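Local coordinates for protein putative cytidylyltransferase (PDB 5X9Q) that probably transfers the adenylyl group of ATP to D-glycero-beta-D-manno-heptose 1-phosphate, giving ADP-D-glycero-beta-D-manno-heptose and diphosphate in the heptose biosynthesis pathway, at residues Gly51-Leu56 against Ala98-Val103; Val68-Asp73 against Glu91-Leu96. All coordinates share one frame; numbering follows the deposited sequence.

Contact 1: residues Gly51-Leu56 against Ala98-Val103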
loop_
_atom_site.group_PDB
_atom_site.type_symbol
_atom_site.label_atom_id
_atom_site.label_comp_id
_atom_site.label_asym_id
_atom_site.label_seq_id
_atom_site.Cartn_x
_atom_site.Cartn_y
_atom_site.Cartn_z
ATOM N N GLY A 51 4.418 -2.464 -9.011
ATOM C CA GLY A 51 5.866 -2.478 -9.169
ATOM C C GLY A 51 6.557 -1.741 -8.037
ATOM O O GLY A 51 7.570 -2.192 -7.514
ATOM N N HIS A 52 5.980 -0.613 -7.645
ATOM C CA HIS A 52 6.458 0.166 -6.517
ATOM C C HIS A 52 6.529 -0.664 -5.241
ATOM O O HIS A 52 7.555 -0.688 -4.572
ATOM C CB HIS A 52 5.539 1.353 -6.275
ATOM C CG HIS A 52 5.716 2.472 -7.250
ATOM N ND1 HIS A 52 4.652 3.118 -7.834
ATOM C CD2 HIS A 52 6.830 3.082 -7.717
ATOM C CE1 HIS A 52 5.101 4.082 -8.618
ATOM N NE2 HIS A 52 6.419 4.081 -8.564
ATOM N N VAL A 53 5.441 -1.341 -4.889
ATOM C CA VAL A 53 5.417 -2.052 -3.614
ATOM C C VAL A 53 6.212 -3.347 -3.660
ATOM O O VAL A 53 6.791 -3.735 -2.651
ATOM C CB VAL A 53 3.965 -2.320 -3.121
ATOM C CG1 VAL A 53 3.238 -0.972 -2.888
ATOM C CG2 VAL A 53 3.199 -3.214 -4.077
ATOM N N SER A 54 6.250 -3.998 -4.818
ATOM C CA SER A 54 7.008 -5.234 -4.963
ATOM C C SER A 54 8.476 -4.908 -4.722
ATOM O O SER A 54 9.181 -5.627 -4.013
ATOM C CB SER A 54 6.816 -5.827 -6.359
ATOM O OG SER A 54 5.542 -6.433 -6.484
ATOM N N TYR A 55 8.939 -3.808 -5.296
ATOM C CA TYR A 55 10.299 -3.359 -5.150
ATOM C C TYR A 55 10.557 -2.761 -3.788
ATOM O O TYR A 55 11.641 -2.891 -3.300
ATOM C CB TYR A 55 10.724 -2.447 -6.311
ATOM C CG TYR A 55 11.206 -1.067 -5.964
ATOM C CD1 TYR A 55 12.463 -0.846 -5.461
ATOM C CD2 TYR A 55 10.393 -0.005 -6.120
ATOM C CE1 TYR A 55 12.883 0.422 -5.120
ATOM C CE2 TYR A 55 10.797 1.262 -5.809
ATOM C CZ TYR A 55 12.030 1.469 -5.305
ATOM O OH TYR A 55 12.344 2.747 -5.010
ATOM N N LEU A 56 9.557 -2.114 -3.195
ATOM C CA LEU A 56 9.750 -1.557 -1.857
ATOM C C LEU A 56 9.960 -2.675 -0.829
ATOM O O LEU A 56 10.697 -2.515 0.144
ATOM C CB LEU A 56 8.553 -0.691 -1.458
ATOM C CG LEU A 56 8.557 0.749 -1.976
ATOM C CD1 LEU A 56 7.444 1.556 -1.326
ATOM C CD2 LEU A 56 9.909 1.402 -1.736
ATOM N N ALA A 98 4.106 5.614 3.953
ATOM C CA ALA A 98 4.199 5.272 5.363
ATOM C C ALA A 98 3.208 4.173 5.742
ATOM O O ALA A 98 3.447 3.415 6.682
ATOM C CB ALA A 98 3.987 6.508 6.228
ATOM N N ALA A 99 2.120 4.062 4.989
ATOM C CA ALA A 99 1.088 3.064 5.271
ATOM C C ALA A 99 1.575 1.668 4.936
ATOM O O ALA A 99 0.940 0.674 5.311
ATOM C CB ALA A 99 -0.186 3.374 4.503
ATOM N N LEU A 100 2.705 1.597 4.242
ATOM C CA LEU A 100 3.250 0.327 3.787
ATOM C C LEU A 100 3.971 -0.431 4.899
ATOM O O LEU A 100 4.751 0.143 5.670
ATOM C CB LEU A 100 4.214 0.574 2.627
ATOM C CG LEU A 100 3.517 1.142 1.395
ATOM C CD1 LEU A 100 4.516 1.501 0.309
ATOM C CD2 LEU A 100 2.481 0.122 0.894
ATOM N N GLU A 101 3.713 -1.731 4.960
ATOM C CA GLU A 101 4.328 -2.581 5.966
ATOM C C GLU A 101 5.844 -2.578 5.880
ATOM O O GLU A 101 6.523 -2.613 6.898
ATOM C CB GLU A 101 3.841 -4.022 5.840
ATOM C CG GLU A 101 4.399 -4.902 6.955
ATOM C CD GLU A 101 3.786 -6.284 6.986
ATOM O OE1 GLU A 101 3.282 -6.741 5.931
ATOM O OE2 GLU A 101 3.768 -6.903 8.077
ATOM N N CYS A 102 6.384 -2.568 4.670
ATOM C CA CYS A 102 7.822 -2.754 4.549
ATOM C C CYS A 102 8.647 -1.498 4.775
ATOM O O CYS A 102 9.850 -1.605 4.961
ATOM C CB CYS A 102 8.156 -3.342 3.183
ATOM S SG CYS A 102 7.754 -2.273 1.811
ATOM N N VAL A 103 8.024 -0.321 4.788
ATOM C CA VAL A 103 8.743 0.951 4.917
ATOM C C VAL A 103 8.905 1.309 6.382
ATOM O O VAL A 103 7.946 1.205 7.144
ATOM C CB VAL A 103 7.985 2.141 4.197
ATOM C CG1 VAL A 103 8.638 3.486 4.529
ATOM C CG2 VAL A 103 7.933 1.970 2.693
#
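Leu56 points from helix 50-62 toward the loop residues Leu100-Val103 and overlaps Leu100 methyl to methyl, the two side chains crossing at about a right angle. Its CD1 comes 3.4 Å from CD1 of Leu100, a close approach for two methyls. The same CD1 of Leu56 also lies 4.1 Å from CG2 of Val103, so one branch of the leucine touches two apolar residues of the loop. The other branch, CD2 of Leu56, lies 4.1 Å above one face of the neighbouring Tyr55 ring, offset toward the rim. One turn earlier, Val53 uses CG1 to meet the second branch of Leu100 at CD2, 4.0 Å away. The two methyls of Leu100 are thus divided between two residues of one helical face.

The fold is the HUP-clan nucleotidyltransferase domain, a parallel sheet flanked by helices. Here helix 50-62, which leads into strand 65-71, packs against the connection from helix 90-98 to strand 105-109. In Cys102 a chi1 of 64° sets SG between the backbone N and the carbonyl carbon, where it packs 3.7 Å from CB of Leu56. The same SG of Cys102 touches the carbonyl O of Leu56 at 3.4 Å, a contact and not a hydrogen bond. No hydrogen bond crosses between the segments. The second subunit abuts the same region, with its Ala99 against both Val53 and Leu100 and its Arg19 in a salt bridge with Glu101.

Contact 2: residues Val68-Asp73 against Glu91-Leu96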
loop_
_atom_site.group_PDB
_atom_site.type_symbol
_atom_site.label_atom_id
_atom_site.label_comp_id
_atom_site.label_asym_id
_atom_site.label_seq_id
_atom_site.Cartn_x
_atom_site.Cartn_y
_atom_site.Cartn_z
ATOM N N VAL A 68 12.719 5.735 2.777
ATOM C CA VAL A 68 12.318 6.223 1.461
ATOM C C VAL A 68 12.368 7.762 1.409
ATOM O O VAL A 68 11.796 8.446 2.259
ATOM C CB VAL A 68 10.915 5.732 1.106
ATOM C CG1 VAL A 68 10.594 6.061 -0.337
ATOM C CG2 VAL A 68 10.824 4.218 1.340
ATOM N N GLY A 69 13.106 8.303 0.445
ATOM C CA GLY A 69 13.163 9.738 0.227
ATOM C C GLY A 69 12.150 10.178 -0.817
ATOM O O GLY A 69 12.032 9.576 -1.897
ATOM N N VAL A 70 11.403 11.227 -0.508
ATOM C CA VAL A 70 10.323 11.625 -1.414
ATOM C C VAL A 70 10.465 13.069 -1.891
ATOM O O VAL A 70 10.458 14.010 -1.084
ATOM C CB VAL A 70 8.965 11.441 -0.749
ATOM C CG1 VAL A 70 7.854 11.865 -1.693
ATOM C CG2 VAL A 70 8.801 9.990 -0.329
ATOM N N ASN A 71 10.606 13.233 -3.200
ATOM C CA ASN A 71 10.724 14.562 -3.788
ATOM C C ASN A 71 9.590 15.491 -3.343
ATOM O O ASN A 71 8.404 15.152 -3.488
ATOM C CB ASN A 71 10.721 14.456 -5.317
ATOM C CG ASN A 71 11.831 13.575 -5.845
ATOM O OD1 ASN A 71 11.786 12.340 -5.723
ATOM N ND2 ASN A 71 12.817 14.197 -6.480
ATOM N N SER A 72 9.964 16.683 -2.877
ATOM C CA SER A 72 8.993 17.758 -2.623
ATOM C C SER A 72 8.365 18.159 -3.935
ATOM O O SER A 72 8.900 17.856 -5.011
ATOM C CB SER A 72 9.637 18.995 -1.997
ATOM O OG SER A 72 10.330 19.732 -2.997
ATOM N N ASP A 73 7.237 18.852 -3.844
ATOM C CA ASP A 73 6.504 19.250 -5.042
ATOM C C ASP A 73 7.362 20.147 -5.940
ATOM O O ASP A 73 7.417 19.933 -7.161
ATOM C CB ASP A 73 5.205 19.968 -4.649
ATOM C CG ASP A 73 4.246 19.064 -3.862
ATOM O OD1 ASP A 73 4.169 17.851 -4.179
ATOM O OD2 ASP A 73 3.596 19.559 -2.900
ATOM N N GLU A 91 2.799 15.564 0.896
ATOM C CA GLU A 91 2.477 15.026 2.219
ATOM C C GLU A 91 1.646 13.781 1.954
ATOM O O GLU A 91 1.772 12.777 2.637
ATOM C CB GLU A 91 1.701 15.986 3.115
ATOM C CG GLU A 91 1.513 15.404 4.529
ATOM C CD GLU A 91 0.435 16.116 5.330
ATOM O OE1 GLU A 91 0.211 17.328 5.098
ATOM O OE2 GLU A 91 -0.213 15.450 6.169
ATOM N N ASP A 92 0.821 13.849 0.928
ATOM C CA ASP A 92 -0.003 12.720 0.569
ATOM C C ASP A 92 0.809 11.579 -0.018
ATOM O O ASP A 92 0.566 10.423 0.321
ATOM C CB ASP A 92 -1.102 13.185 -0.392
ATOM C CG ASP A 92 -2.222 13.919 0.334
ATOM O OD1 ASP A 92 -2.037 14.258 1.533
ATOM O OD2 ASP A 92 -3.275 14.174 -0.290
ATOM N N ARG A 93 1.792 11.902 -0.858
ATOM C CA ARG A 93 2.643 10.873 -1.438
ATOM C C ARG A 93 3.438 10.187 -0.345
ATOM O O ARG A 93 3.567 8.970 -0.354
ATOM C CB ARG A 93 3.573 11.457 -2.492
ATOM C CG ARG A 93 2.853 11.824 -3.769
ATOM C CD ARG A 93 3.804 12.367 -4.816
ATOM N NE ARG A 93 4.198 13.745 -4.544
ATOM C CZ ARG A 93 5.460 14.145 -4.409
ATOM N NH1 ARG A 93 6.453 13.268 -4.511
ATOM N NH2 ARG A 93 5.731 15.422 -4.162
ATOM N N MET A 94 3.882 10.960 0.642
ATOM C CA MET A 94 4.649 10.409 1.748
ATOM C C MET A 94 3.765 9.576 2.670
ATOM O O MET A 94 4.196 8.527 3.149
ATOM C CB MET A 94 5.314 11.527 2.541
ATOM C CG MET A 94 6.406 12.224 1.766
ATOM S SD MET A 94 7.042 13.656 2.640
ATOM C CE MET A 94 7.913 12.880 4.009
ATOM N N ALA A 95 2.537 10.034 2.913
ATOM C CA ALA A 95 1.618 9.288 3.772
ATOM C C ALA A 95 1.308 7.882 3.226
ATOM O O ALA A 95 1.282 6.904 3.994
ATOM C CB ALA A 95 0.331 10.083 3.984
ATOM N N LEU A 96 1.087 7.772 1.914
ATOM C CA LEU A 96 0.830 6.475 1.293
ATOM C C LEU A 96 1.973 5.527 1.555
ATOM O O LEU A 96 1.756 4.391 1.970
ATOM C CB LEU A 96 0.633 6.613 -0.209
ATOM C CG LEU A 96 -0.783 6.562 -0.727
ATOM C CD1 LEU A 96 -1.225 5.133 -0.764
ATOM C CD2 LEU A 96 -1.649 7.368 0.209
#
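Strands 65-71 and 105-109, parallel neighbours in the sheet, are joined through helix 90-98 in a beta-alpha-beta crossover, and Arg93 of that helix binds the turn where the first strand ends and helix 73-76 begins. Its guanidinium grips the backbone O of Asn71 end-on with two nitrogens, NH1 at 2.9 Å and NH2 at 2.8 Å from that O. Both bonds are bent, with N-H...O angles of 137° and 143°, as expected when two donors converge on one acceptor. NH2 of Arg93 also forms a salt bridge with OD1 of Asp73 at 2.9 Å. That oxygen lies near the guanidinium plane but is met from above its own carboxylate plane, the two planes being 52° apart. Further bonds from NE to Asn88 O and from NH1 to Val44 O fix the rotation of the buried group. Beside it, CG1 of Val70 approaches NH1 of Arg93 to 3.4 Å, while CG of Met94 packs 3.7 Å from CB of Val70. The strand and helix segments run nearly antiparallel, their axes 8.9 Å apart. Strand 105-109 adjoins through Val106, which touches both Val70 and Met94, and helix 73-76 lays Val76 against Arg93 and Asn71.

Both contacts are largely buried, and both involve the region of helix 90-98: contact 2 uses the helix itself, contact 1 the loop that follows it. They differ in chemistry. Contact 1 is apolar and joins helix 50-62 to that loop, whereas contact 2 adds a charged arginine grip at the end of a strand to its hydrophobic patch. Their centres are 13 Å apart, bridged by Val68 of strand 65-71, whose CG2 packs 3.9 Å from CG2 of Val103. Each also reaches the second subunit; Glu91 and Asp92, on the helix segment of contact 2, form salt bridges with Arg50 of that other chain.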